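PDB 1IS3: congerin-2 from Conger myriaster, which binds beta-galactosides as a homodimeric galectin, its physiological function being not yet known. Local coordinates for residues Ile9-Gly14 with Asn119-Ala124; Met43-Arg48 with Glu105-Pro110; Phe86-Thr91 with Phe97-Ser102. All blocks are in the same frame, centred on the assembly; numbering follows the deposited sequence. Where two conformers were deposited one is given.

Interaction 1: Ile9-Gly14 with Asn119-Ala124; sequences IPFKLG and NLIYLA
The flat groups here are the ring of F11 and the side-chain amide of N119. I121 CD1 comes up to the F11 ring obliquely, and the ring of F92 meets that of F11 edge to face. The N119 amide lies alongside P10, the two side chains pointing the same way, and turns its oxygen to the proline: N119 OD1 is 3.6 Å from P10 CA and 3.7 Å from P10 CG. No hydrogen bond joins the two segments, so this approach is plain packing of an oxygen against aliphatic carbons.

Both segments sit at corners of the galectin beta-sandwich. The chain bends at I9 between strands 4-7 and 10-12, and again at N119 within strand 117-125, where N119 and L120 both face G35 in a classic beta bulge. Strand 117-125 therefore takes two short N-terminal partners in turn: F118 is bonded to F11 through the backbone, whereas I121 is bonded to V6. The CA atoms of P10 and N119, 4.9 Å apart, mark where the two corners come closest.

Deeper in, I121 CD1 stands 4.1 Å from F11 CB. With CG1 of I121 opposite the carbonyl carbon (chi1 -67°), the branch carrying CD1 is sent toward F11, while the F11 ring, its CG opposite the backbone N, passes on into the interior to pack on I90, V34 and L134. I121 also rests on L134. At this corner I9 and P10 also pack on L129 of the second subunit.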
loop_
_atom_site.group_PDB
_atom_site.type_symbol
_atom_site.label_atom_id
_atom_site.label_comp_id
_atom_site.label_asym_id
_atom_site.label_seq_id
_atom_site.Cartn_x
_atom_site.Cartn_y
_atom_site.Cartn_z
ATOM N N ILE A 9 5.747 -4.242 1.984
ATOM C CA ILE A 9 4.808 -4.928 2.810
ATOM C C ILE A 9 4.697 -6.251 2.038
ATOM O O ILE A 9 3.995 -6.327 1.013
ATOM C CB ILE A 9 3.454 -4.173 2.881
ATOM C CG1 ILE A 9 3.683 -2.733 3.392
ATOM C CG2 ILE A 9 2.505 -4.973 3.784
ATOM C CD1 ILE A 9 2.458 -1.803 3.342
ATOM N N PRO A 10 5.404 -7.295 2.475
ATOM C CA PRO A 10 5.546 -8.527 1.712
ATOM C C PRO A 10 4.212 -9.160 1.311
ATOM O O PRO A 10 3.369 -9.407 2.176
ATOM C CB PRO A 10 6.388 -9.422 2.609
ATOM C CG PRO A 10 7.195 -8.428 3.445
ATOM C CD PRO A 10 6.149 -7.372 3.745
ATOM N N PHE A 11 3.991 -9.420 0.010
ATOM C CA PHE A 11 2.835 -10.182 -0.485
ATOM C C PHE A 11 3.356 -11.625 -0.579
ATOM O O PHE A 11 4.138 -11.997 -1.450
ATOM C CB PHE A 11 2.423 -9.647 -1.855
ATOM C CG PHE A 11 1.253 -10.355 -2.546
ATOM C CD1 PHE A 11 0.296 -11.109 -1.850
ATOM C CD2 PHE A 11 1.111 -10.205 -3.932
ATOM C CE1 PHE A 11 -0.775 -11.686 -2.533
ATOM C CE2 PHE A 11 0.034 -10.784 -4.620
ATOM C CZ PHE A 11 -0.897 -11.515 -3.915
ATOM N N LYS A 12 2.971 -12.419 0.404
ATOM C CA LYS A 12 3.448 -13.784 0.596
ATOM C C LYS A 12 2.408 -14.807 0.187
ATOM O O LYS A 12 1.210 -14.517 0.073
ATOM C CB LYS A 12 3.810 -13.986 2.081
ATOM C CG LYS A 12 4.910 -12.983 2.425
ATOM C CD LYS A 12 4.894 -12.762 3.893
ATOM C CE LYS A 12 5.542 -13.962 4.522
ATOM N NZ LYS A 12 4.727 -14.449 5.637
ATOM N N LEU A 13 2.934 -16.011 -0.054
ATOM C CA LEU A 13 2.159 -17.215 -0.334
ATOM C C LEU A 13 0.979 -17.320 0.621
ATOM O O LEU A 13 1.131 -17.265 1.855
ATOM C CB LEU A 13 3.095 -18.385 -0.154
ATOM C CG LEU A 13 3.419 -19.421 -1.225
ATOM C CD1 LEU A 13 3.921 -18.866 -2.527
ATOM C CD2 LEU A 13 4.571 -20.246 -0.645
ATOM N N GLY A 14 -0.231 -17.335 0.054
ATOM C CA GLY A 14 -1.404 -17.509 0.892
ATOM C C GLY A 14 -2.114 -16.212 1.281
ATOM O O GLY A 14 -3.203 -16.269 1.856
ATOM N N ASN A 119 7.908 -7.886 -2.915
ATOM C CA ASN A 119 7.925 -6.649 -2.165
ATOM C C ASN A 119 7.432 -5.397 -2.865
ATOM O O ASN A 119 7.522 -4.290 -2.288
ATOM C CB ASN A 119 9.337 -6.410 -1.626
ATOM C CG ASN A 119 9.512 -7.115 -0.272
ATOM O OD1 ASN A 119 8.782 -8.012 0.156
ATOM N ND2 ASN A 119 10.541 -6.781 0.483
ATOM N N LEU A 120 6.877 -5.510 -4.068
ATOM C CA LEU A 120 6.379 -4.332 -4.765
ATOM C C LEU A 120 5.114 -4.670 -5.567
ATOM O O LEU A 120 5.093 -5.657 -6.315
ATOM C CB LEU A 120 7.453 -3.783 -5.726
ATOM C CG LEU A 120 7.044 -2.564 -6.574
ATOM C CD1 LEU A 120 6.800 -1.384 -5.647
ATOM C CD2 LEU A 120 8.116 -2.192 -7.566
ATOM N N ILE A 121 4.061 -3.894 -5.384
ATOM C CA ILE A 121 2.843 -4.022 -6.148
ATOM C C ILE A 121 2.638 -2.625 -6.714
ATOM O O ILE A 121 2.701 -1.674 -5.923
ATOM C CB ILE A 121 1.694 -4.422 -5.214
ATOM C CG1 ILE A 121 1.910 -5.812 -4.667
ATOM C CG2 ILE A 121 0.394 -4.348 -5.977
ATOM C CD1 ILE A 121 1.627 -5.806 -3.157
ATOM N N TYR A 122 2.430 -2.386 -8.014
ATOM C CA TYR A 122 2.156 -1.050 -8.474
ATOM C C TYR A 122 1.277 -1.070 -9.707
ATOM O O TYR A 122 1.216 -2.070 -10.446
ATOM C CB TYR A 122 3.439 -0.281 -8.806
ATOM C CG TYR A 122 4.261 -0.682 -10.030
ATOM C CD1 TYR A 122 4.086 -0.006 -11.242
ATOM C CD2 TYR A 122 5.259 -1.642 -9.920
ATOM C CE1 TYR A 122 4.917 -0.269 -12.329
ATOM C CE2 TYR A 122 6.096 -1.909 -11.018
ATOM C CZ TYR A 122 5.927 -1.218 -12.223
ATOM O OH TYR A 122 6.791 -1.462 -13.296
ATOM N N LEU A 123 0.619 0.057 -9.910
ATOM C CA LEU A 123 -0.214 0.275 -11.088
ATOM C C LEU A 123 0.509 1.306 -11.926
ATOM O O LEU A 123 1.029 2.293 -11.380
ATOM C CB LEU A 123 -1.608 0.812 -10.687
ATOM C CG LEU A 123 -2.588 1.070 -11.836
ATOM C CD1 LEU A 123 -3.930 0.373 -11.635
ATOM C CD2 LEU A 123 -2.753 2.567 -11.927
ATOM N N ALA A 124 0.518 1.111 -13.236
ATOM C CA ALA A 124 1.105 2.079 -14.144
ATOM C C ALA A 124 0.124 2.316 -15.308
ATOM O O ALA A 124 -0.789 1.533 -15.571
ATOM C CB ALA A 124 2.421 1.563 -14.699
#

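Interaction 2: Met43-Arg48 with Glu105-Pro110; sequences MHMDHR and ETVEFP. With GAL (beta-D-galactopyranose), chain B; BGC (beta-D-glucopyranose), chain C.
M43 and M45 reach across the galectin beta-sandwich to F109 and V107, joining the sugar-binding sheet, through strand 40-48, to strand 106-110 at the edge of the opposing five-stranded sheet. M43 CG lies 3.8 Å from F109 CD2, meeting the ring obliquely, after which the methionine chain bends away at chi2 and chi3. One face of the same ring carries P110 CD, displaced toward the rim. M45 instead runs extended beyond CG, which brings M45 CE within 3.9 Å of V107 CG1; V107 has two conformers, so this second touch is less certain. I99 packs on both M45 and V107 between the sheets.

H44 and R48, on the other side of the strand, bind lactose, and D46 between them positions R48. H44 NE2 is hydrogen-bonded to galactose O4 at 2.8 Å, near the imidazole plane, while H44 ND1 is held by N33 OD1. The guanidinium of R48 presents its edge to both sugars: R48 NH1 donates to galactose O5 (2.9 Å) and O4 (3.0 Å), and R48 NH2 gives a straighter bond (155°) to glucose O3, 2.7 Å away. R48 NE forms a salt bridge with D46 OD2 at 2.8 Å, in the guanidinium plane but on the anti side of the carboxylate and 30° out of its plane. D46 OD2 is also paired with R29 and R48 NH2 with D54, a charge network that probably fixes the rotation of the guanidinium. Histidine and arginine gripping the axial O4 of galactose together are a hallmark of the galectin carbohydrate-recognition domain.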
loop_
_atom_site.group_PDB
_atom_site.type_symbol
_atom_site.label_atom_id
_atom_site.label_comp_id
_atom_site.label_asym_id
_atom_site.label_seq_id
_atom_site.Cartn_x
_atom_site.Cartn_y
_atom_site.Cartn_z
ATOM N N MET A 43 4.629 -10.798 -12.331
ATOM C CA MET A 43 3.339 -10.875 -12.994
ATOM C C MET A 43 2.977 -9.449 -13.416
ATOM O O MET A 43 2.764 -8.586 -12.551
ATOM C CB MET A 43 2.313 -11.441 -12.016
ATOM C CG MET A 43 0.993 -11.937 -12.636
ATOM S SD MET A 43 -0.013 -10.627 -13.330
ATOM C CE MET A 43 -0.519 -9.745 -11.875
ATOM N N HIS A 44 3.047 -9.183 -14.721
ATOM C CA HIS A 44 2.602 -7.947 -15.339
ATOM C C HIS A 44 1.232 -8.235 -15.982
ATOM O O HIS A 44 1.183 -9.142 -16.808
ATOM C CB HIS A 44 3.626 -7.521 -16.398
ATOM C CG HIS A 44 3.194 -6.382 -17.352
ATOM N ND1 HIS A 44 3.114 -5.077 -17.102
ATOM C CD2 HIS A 44 2.902 -6.516 -18.711
ATOM C CE1 HIS A 44 2.812 -4.413 -18.201
ATOM N NE2 HIS A 44 2.687 -5.295 -19.167
ATOM N N MET A 45 0.135 -7.536 -15.684
ATOM C CA MET A 45 -1.157 -7.785 -16.288
ATOM C C MET A 45 -1.534 -6.459 -16.959
ATOM O O MET A 45 -1.882 -5.455 -16.297
ATOM C CB MET A 45 -2.093 -8.140 -15.180
ATOM C CG MET A 45 -3.474 -8.348 -15.702
ATOM S SD MET A 45 -4.569 -8.647 -14.283
ATOM C CE MET A 45 -5.739 -9.542 -15.232
ATOM N N ASP A 46 -1.436 -6.394 -18.281
ATOM C CA ASP A 46 -1.688 -5.179 -19.005
ATOM C C ASP A 46 -3.093 -5.219 -19.593
ATOM O O ASP A 46 -3.533 -6.238 -20.137
ATOM C CB ASP A 46 -0.615 -5.058 -20.075
ATOM C CG ASP A 46 -0.473 -3.664 -20.639
ATOM O OD1 ASP A 46 -0.757 -2.690 -19.959
ATOM O OD2 ASP A 46 -0.061 -3.529 -21.786
ATOM N N HIS A 47 -3.814 -4.115 -19.461
ATOM C CA HIS A 47 -5.204 -4.010 -19.872
ATOM C C HIS A 47 -5.187 -3.082 -21.069
ATOM O O HIS A 47 -4.975 -1.875 -20.897
ATOM C CB HIS A 47 -6.091 -3.402 -18.763
ATOM C CG HIS A 47 -5.991 -4.112 -17.428
ATOM N ND1 HIS A 47 -4.910 -4.145 -16.628
ATOM C CD2 HIS A 47 -7.014 -4.754 -16.785
ATOM C CE1 HIS A 47 -5.236 -4.773 -15.517
ATOM N NE2 HIS A 47 -6.496 -5.123 -15.632
ATOM N N ARG A 48 -5.356 -3.620 -22.282
ATOM C CA ARG A 48 -5.163 -2.807 -23.481
ATOM C C ARG A 48 -6.477 -2.452 -24.146
ATOM O O ARG A 48 -7.167 -3.332 -24.689
ATOM C CB ARG A 48 -4.282 -3.559 -24.475
ATOM C CG ARG A 48 -2.852 -3.718 -23.949
ATOM C CD ARG A 48 -1.981 -4.627 -24.832
ATOM N NE ARG A 48 -0.645 -4.805 -24.239
ATOM C CZ ARG A 48 0.427 -5.329 -24.855
ATOM N NH1 ARG A 48 1.607 -5.444 -24.222
ATOM N NH2 ARG A 48 0.300 -5.771 -26.095
ATOM N N GLU A 105 -14.845 -13.560 -13.575
ATOM C CA GLU A 105 -14.050 -14.444 -14.431
ATOM C C GLU A 105 -12.612 -14.509 -13.906
ATOM O O GLU A 105 -12.121 -13.578 -13.246
ATOM C CB GLU A 105 -14.006 -13.956 -15.894
ATOM C CG GLU A 105 -15.325 -14.274 -16.574
ATOM C CD GLU A 105 -15.379 -13.907 -18.048
ATOM O OE1 GLU A 105 -15.587 -14.837 -18.825
ATOM O OE2 GLU A 105 -15.217 -12.735 -18.421
ATOM N N THR A 106 -11.914 -15.609 -14.177
ATOM C CA THR A 106 -10.560 -15.730 -13.650
ATOM C C THR A 106 -9.549 -15.897 -14.765
ATOM O O THR A 106 -9.904 -16.332 -15.878
ATOM C CB THR A 106 -10.467 -16.939 -12.662
ATOM O OG1 THR A 106 -10.541 -18.117 -13.461
ATOM C CG2 THR A 106 -11.586 -16.998 -11.626
ATOM N N VAL A 107 -8.294 -15.557 -14.483
ATOM C CA VAL A 107 -7.178 -15.801 -15.378
ATOM C C VAL A 107 -6.088 -16.378 -14.469
ATOM O O VAL A 107 -5.983 -16.029 -13.288
ATOM C CB VAL A 107 -6.749 -14.438 -16.133
ATOM C CG1 VAL A 107 -6.764 -13.269 -15.203
ATOM C CG2 VAL A 107 -5.351 -14.561 -16.735
ATOM N N GLU A 108 -5.331 -17.360 -14.965
ATOM C CA GLU A 108 -4.221 -17.947 -14.219
ATOM C C GLU A 108 -2.951 -17.702 -15.020
ATOM O O GLU A 108 -2.997 -17.702 -16.262
ATOM C CB GLU A 108 -4.375 -19.448 -14.035
ATOM C CG GLU A 108 -5.527 -19.883 -13.151
ATOM C CD GLU A 108 -6.910 -19.701 -13.769
ATOM O OE1 GLU A 108 -7.099 -20.115 -14.922
ATOM O OE2 GLU A 108 -7.791 -19.125 -13.115
ATOM N N PHE A 109 -1.798 -17.498 -14.412
ATOM C CA PHE A 109 -0.567 -17.214 -15.134
ATOM C C PHE A 109 0.515 -17.926 -14.327
ATOM O O PHE A 109 0.437 -17.891 -13.097
ATOM C CB PHE A 109 -0.369 -15.705 -15.150
ATOM C CG PHE A 109 0.921 -15.270 -15.811
ATOM C CD1 PHE A 109 1.060 -15.354 -17.195
ATOM C CD2 PHE A 109 1.970 -14.776 -15.011
ATOM C CE1 PHE A 109 2.262 -14.938 -17.768
ATOM C CE2 PHE A 109 3.165 -14.364 -15.595
ATOM C CZ PHE A 109 3.306 -14.446 -16.971
ATOM N N PRO A 110 1.488 -18.652 -14.882
ATOM C CA PRO A 110 2.517 -19.332 -14.115
ATOM C C PRO A 110 3.389 -18.393 -13.262
ATOM O O PRO A 110 3.752 -17.269 -13.646
ATOM C CB PRO A 110 3.326 -20.072 -15.175
ATOM C CG PRO A 110 3.213 -19.173 -16.375
ATOM C CD PRO A 110 1.747 -18.757 -16.326
HETATM C C1 GAL B . 5.064 -4.993 -24.801
HETATM C C2 GAL B . 4.889 -3.671 -24.067
HETATM C C3 GAL B . 5.354 -3.791 -22.623
HETATM C C4 GAL B . 4.658 -4.973 -21.941
HETATM C C5 GAL B . 4.894 -6.230 -22.767
HETATM C C6 GAL B . 4.210 -7.439 -22.188
HETATM O O2 GAL B . 5.643 -2.668 -24.720
HETATM O O3 GAL B . 5.061 -2.588 -21.929
HETATM O O4 GAL B . 3.261 -4.730 -21.815
HETATM O O5 GAL B . 4.390 -6.050 -24.103
HETATM O O6 GAL B . 4.518 -8.598 -22.941
HETATM C C2 BGC C . 3.837 -7.412 -28.751
HETATM C C3 BGC C . 3.502 -6.397 -27.659
HETATM C C4 BGC C . 4.794 -5.904 -27.016
HETATM C C5 BGC C . 5.730 -5.338 -28.098
HETATM C C6 BGC C . 7.080 -4.931 -27.549
HETATM C C1 BGC C . 4.768 -6.758 -29.767
HETATM O O1 BGC C . 5.112 -7.684 -30.740
HETATM O O2 BGC C . 2.648 -7.845 -29.395
HETATM O O3 BGC C . 2.665 -6.993 -26.685
HETATM O O4 BGC C . 4.489 -4.874 -26.059
HETATM O O5 BGC C . 5.972 -6.331 -29.116
HETATM O O6 BGC C . 7.712 -6.024 -26.896
#

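Interaction 3: Phe86-Thr91 with Phe97-Ser102; sequences FQTTIT and FYIQLS
Backbone hydrogen bonds tie T89 to Q100 and T91 to Y98. Each is an antiparallel hydrogen-bonded pair joined by two N-H...O bonds: T89 N donates to Q100 O at 3.1 Å in the carbonyl plane and Q100 N returns to T89 O at 2.8 Å, while Y98 N reaches T91 O, also at 2.8 Å, from a direction tilted 24° from the carbonyl plane. I90 and I99 form the non-hydrogen-bonded pair between them. Weaker CA-H...O contacts fill the intervals, such as I90 CA to Y98 O.

At the far end the ladder gives way to side-chain and water bonds. S102 has left the strand, and its hydroxyl takes over as acceptor, Q87 N donating to S102 OG at 3.2 Å. The backbone of S102 is bridged by a water that accepts from S102 N, donates to Q87 O and is also bonded to T88 OG1.

The two segments belong to the hairpin 85-92/96-100, in the middle of the five-stranded sheet of the galectin sandwich; the N-to-C directions of 86-91 and 97-100 differ by 161°, close to antiparallel. Strand 17-23 flanks one arm and strand 106-110 the other.

Apolar contacts line the inner face. T88 and I99 lie side by side with T88 CG2 3.7 Å from I99 CG2, both methyls being opposite their backbone N. I90 CG2 meets the edge of the F97 ring, 4.2 Å from F97 CD1. I90 and F97 pack on M43 across the sandwich. The outer face carries T89, T91, Y98 and Q100, with T89 OG1 bonded to T18 OG1.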
loop_
_atom_site.group_PDB
_atom_site.type_symbol
_atom_site.label_atom_id
_atom_site.label_comp_id
_atom_site.label_asym_id
_atom_site.label_seq_id
_atom_site.Cartn_x
_atom_site.Cartn_y
_atom_site.Cartn_z
ATOM N N PHE A 86 -13.063 -0.724 -11.479
ATOM C CA PHE A 86 -12.765 -2.148 -11.618
ATOM C C PHE A 86 -12.285 -2.626 -10.239
ATOM O O PHE A 86 -11.883 -1.801 -9.391
ATOM C CB PHE A 86 -11.665 -2.362 -12.658
ATOM C CG PHE A 86 -10.308 -1.769 -12.311
ATOM C CD1 PHE A 86 -9.990 -0.475 -12.705
ATOM C CD2 PHE A 86 -9.367 -2.509 -11.572
ATOM C CE1 PHE A 86 -8.747 0.077 -12.363
ATOM C CE2 PHE A 86 -8.136 -1.938 -11.235
ATOM C CZ PHE A 86 -7.827 -0.644 -11.630
ATOM N N GLN A 87 -12.263 -3.940 -10.033
ATOM C CA GLN A 87 -11.808 -4.552 -8.783
ATOM C C GLN A 87 -11.127 -5.865 -9.159
ATOM O O GLN A 87 -11.721 -6.636 -9.921
ATOM C CB GLN A 87 -13.016 -4.809 -7.897
ATOM C CG GLN A 87 -12.604 -5.360 -6.561
ATOM C CD GLN A 87 -13.729 -5.258 -5.541
ATOM O OE1 GLN A 87 -14.014 -6.201 -4.811
ATOM N NE2 GLN A 87 -14.403 -4.119 -5.418
ATOM N N THR A 88 -9.914 -6.129 -8.680
ATOM C CA THR A 88 -9.177 -7.331 -9.018
ATOM C C THR A 88 -8.589 -7.904 -7.744
ATOM O O THR A 88 -8.077 -7.159 -6.888
ATOM C CB THR A 88 -8.035 -7.017 -10.004
ATOM O OG1 THR A 88 -8.666 -6.341 -11.097
ATOM C CG2 THR A 88 -7.287 -8.246 -10.486
ATOM N N THR A 89 -8.660 -9.229 -7.666
ATOM C CA THR A 89 -8.082 -9.958 -6.554
ATOM C C THR A 89 -7.061 -10.964 -7.087
ATOM O O THR A 89 -7.302 -11.660 -8.085
ATOM C CB THR A 89 -9.178 -10.724 -5.734
ATOM O OG1 THR A 89 -10.017 -9.704 -5.185
ATOM C CG2 THR A 89 -8.638 -11.593 -4.581
ATOM N N ILE A 90 -5.917 -11.010 -6.422
ATOM C CA ILE A 90 -4.814 -11.866 -6.812
ATOM C C ILE A 90 -4.349 -12.680 -5.609
ATOM O O ILE A 90 -4.260 -12.159 -4.482
ATOM C CB ILE A 90 -3.647 -10.985 -7.366
ATOM C CG1 ILE A 90 -4.128 -10.146 -8.542
ATOM C CG2 ILE A 90 -2.449 -11.878 -7.752
ATOM C CD1 ILE A 90 -3.129 -9.078 -9.005
ATOM N N THR A 91 -4.084 -13.958 -5.811
ATOM C CA THR A 91 -3.417 -14.782 -4.821
ATOM C C THR A 91 -2.457 -15.681 -5.621
ATOM O O THR A 91 -2.513 -15.673 -6.867
ATOM C CB THR A 91 -4.459 -15.625 -4.015
ATOM O OG1 THR A 91 -5.474 -14.724 -3.650
ATOM C CG2 THR A 91 -3.887 -16.282 -2.759
ATOM N N PHE A 97 -0.167 -17.858 -10.432
ATOM C CA PHE A 97 -0.913 -16.676 -9.992
ATOM C C PHE A 97 -2.378 -16.871 -10.375
ATOM O O PHE A 97 -2.698 -17.221 -11.509
ATOM C CB PHE A 97 -0.485 -15.363 -10.648
ATOM C CG PHE A 97 0.883 -14.892 -10.140
ATOM C CD1 PHE A 97 0.939 -14.011 -9.062
ATOM C CD2 PHE A 97 2.050 -15.315 -10.775
ATOM C CE1 PHE A 97 2.166 -13.546 -8.613
ATOM C CE2 PHE A 97 3.283 -14.849 -10.325
ATOM C CZ PHE A 97 3.334 -13.966 -9.245
ATOM N N TYR A 98 -3.256 -16.652 -9.406
ATOM C CA TYR A 98 -4.702 -16.777 -9.591
ATOM C C TYR A 98 -5.293 -15.368 -9.525
ATOM O O TYR A 98 -5.216 -14.716 -8.459
ATOM C CB TYR A 98 -5.284 -17.644 -8.477
ATOM C CG TYR A 98 -4.849 -19.090 -8.583
ATOM C CD1 TYR A 98 -3.856 -19.574 -7.730
ATOM C CD2 TYR A 98 -5.479 -19.927 -9.507
ATOM C CE1 TYR A 98 -3.480 -20.925 -7.777
ATOM C CE2 TYR A 98 -5.113 -21.279 -9.557
ATOM C CZ TYR A 98 -4.125 -21.757 -8.689
ATOM O OH TYR A 98 -3.769 -23.086 -8.693
ATOM N N ILE A 99 -5.859 -14.919 -10.642
ATOM C CA ILE A 99 -6.387 -13.572 -10.758
ATOM C C ILE A 99 -7.898 -13.667 -10.942
ATOM O O ILE A 99 -8.361 -14.470 -11.767
ATOM C CB ILE A 99 -5.721 -12.865 -11.978
ATOM C CG1 ILE A 99 -4.208 -12.792 -11.856
ATOM C CG2 ILE A 99 -6.228 -11.436 -12.044
ATOM C CD1 ILE A 99 -3.534 -13.017 -13.215
ATOM N N GLN A 100 -8.669 -12.854 -10.221
ATOM C CA GLN A 100 -10.112 -12.826 -10.399
ATOM C C GLN A 100 -10.494 -11.417 -10.788
ATOM O O GLN A 100 -10.053 -10.435 -10.183
ATOM C CB GLN A 100 -10.811 -13.232 -9.129
ATOM C CG GLN A 100 -12.325 -13.301 -9.404
ATOM C CD GLN A 100 -13.048 -14.394 -8.613
ATOM O OE1 GLN A 100 -14.066 -14.946 -9.055
ATOM N NE2 GLN A 100 -12.571 -14.802 -7.425
ATOM N N LEU A 101 -11.222 -11.304 -11.899
ATOM C CA LEU A 101 -11.630 -10.016 -12.466
ATOM C C LEU A 101 -12.929 -9.496 -11.815
ATOM O O LEU A 101 -13.574 -10.229 -11.049
ATOM C CB LEU A 101 -11.793 -10.165 -14.001
ATOM C CG LEU A 101 -10.631 -10.834 -14.736
ATOM C CD1 LEU A 101 -10.970 -10.975 -16.202
ATOM C CD2 LEU A 101 -9.349 -10.011 -14.533
ATOM N N SER A 102 -13.329 -8.245 -12.129
ATOM C CA SER A 102 -14.537 -7.575 -11.579
ATOM C C SER A 102 -15.825 -8.375 -11.769
ATOM O O SER A 102 -16.675 -8.418 -10.870
ATOM C CB SER A 102 -14.796 -6.187 -12.235
ATOM O OG SER A 102 -13.652 -5.366 -12.520
HETATM O O HOH W 1 -10.954 -6.664 -12.782
HETATM O O HOH W 2 -12.270 -9.088 -8.289
#

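Overall arrangement
Along the chain the segments run 9-14, 43-48, 86-91, 97-102, 105-110 and 119-124, so interaction 1 encloses interaction 2, which in turn encloses the hairpin of interaction 3. Interactions 2 and 3 are close, with centres 8 Å apart, and share the five-stranded sheet, where strands 96-100 and 106-110 are neighbours with probable backbone bonds such as F109 O to F97 N. Interaction 1 lies about 13 Å from interaction 3 and 15 Å from interaction 2, centre to centre. Strands 40-48 and 117-125 belong to the other sheet, which carries lactose beside strand 40-48. F11 meets the hairpin across the interior, joining the corner that faces the second subunit to the five-stranded sheet.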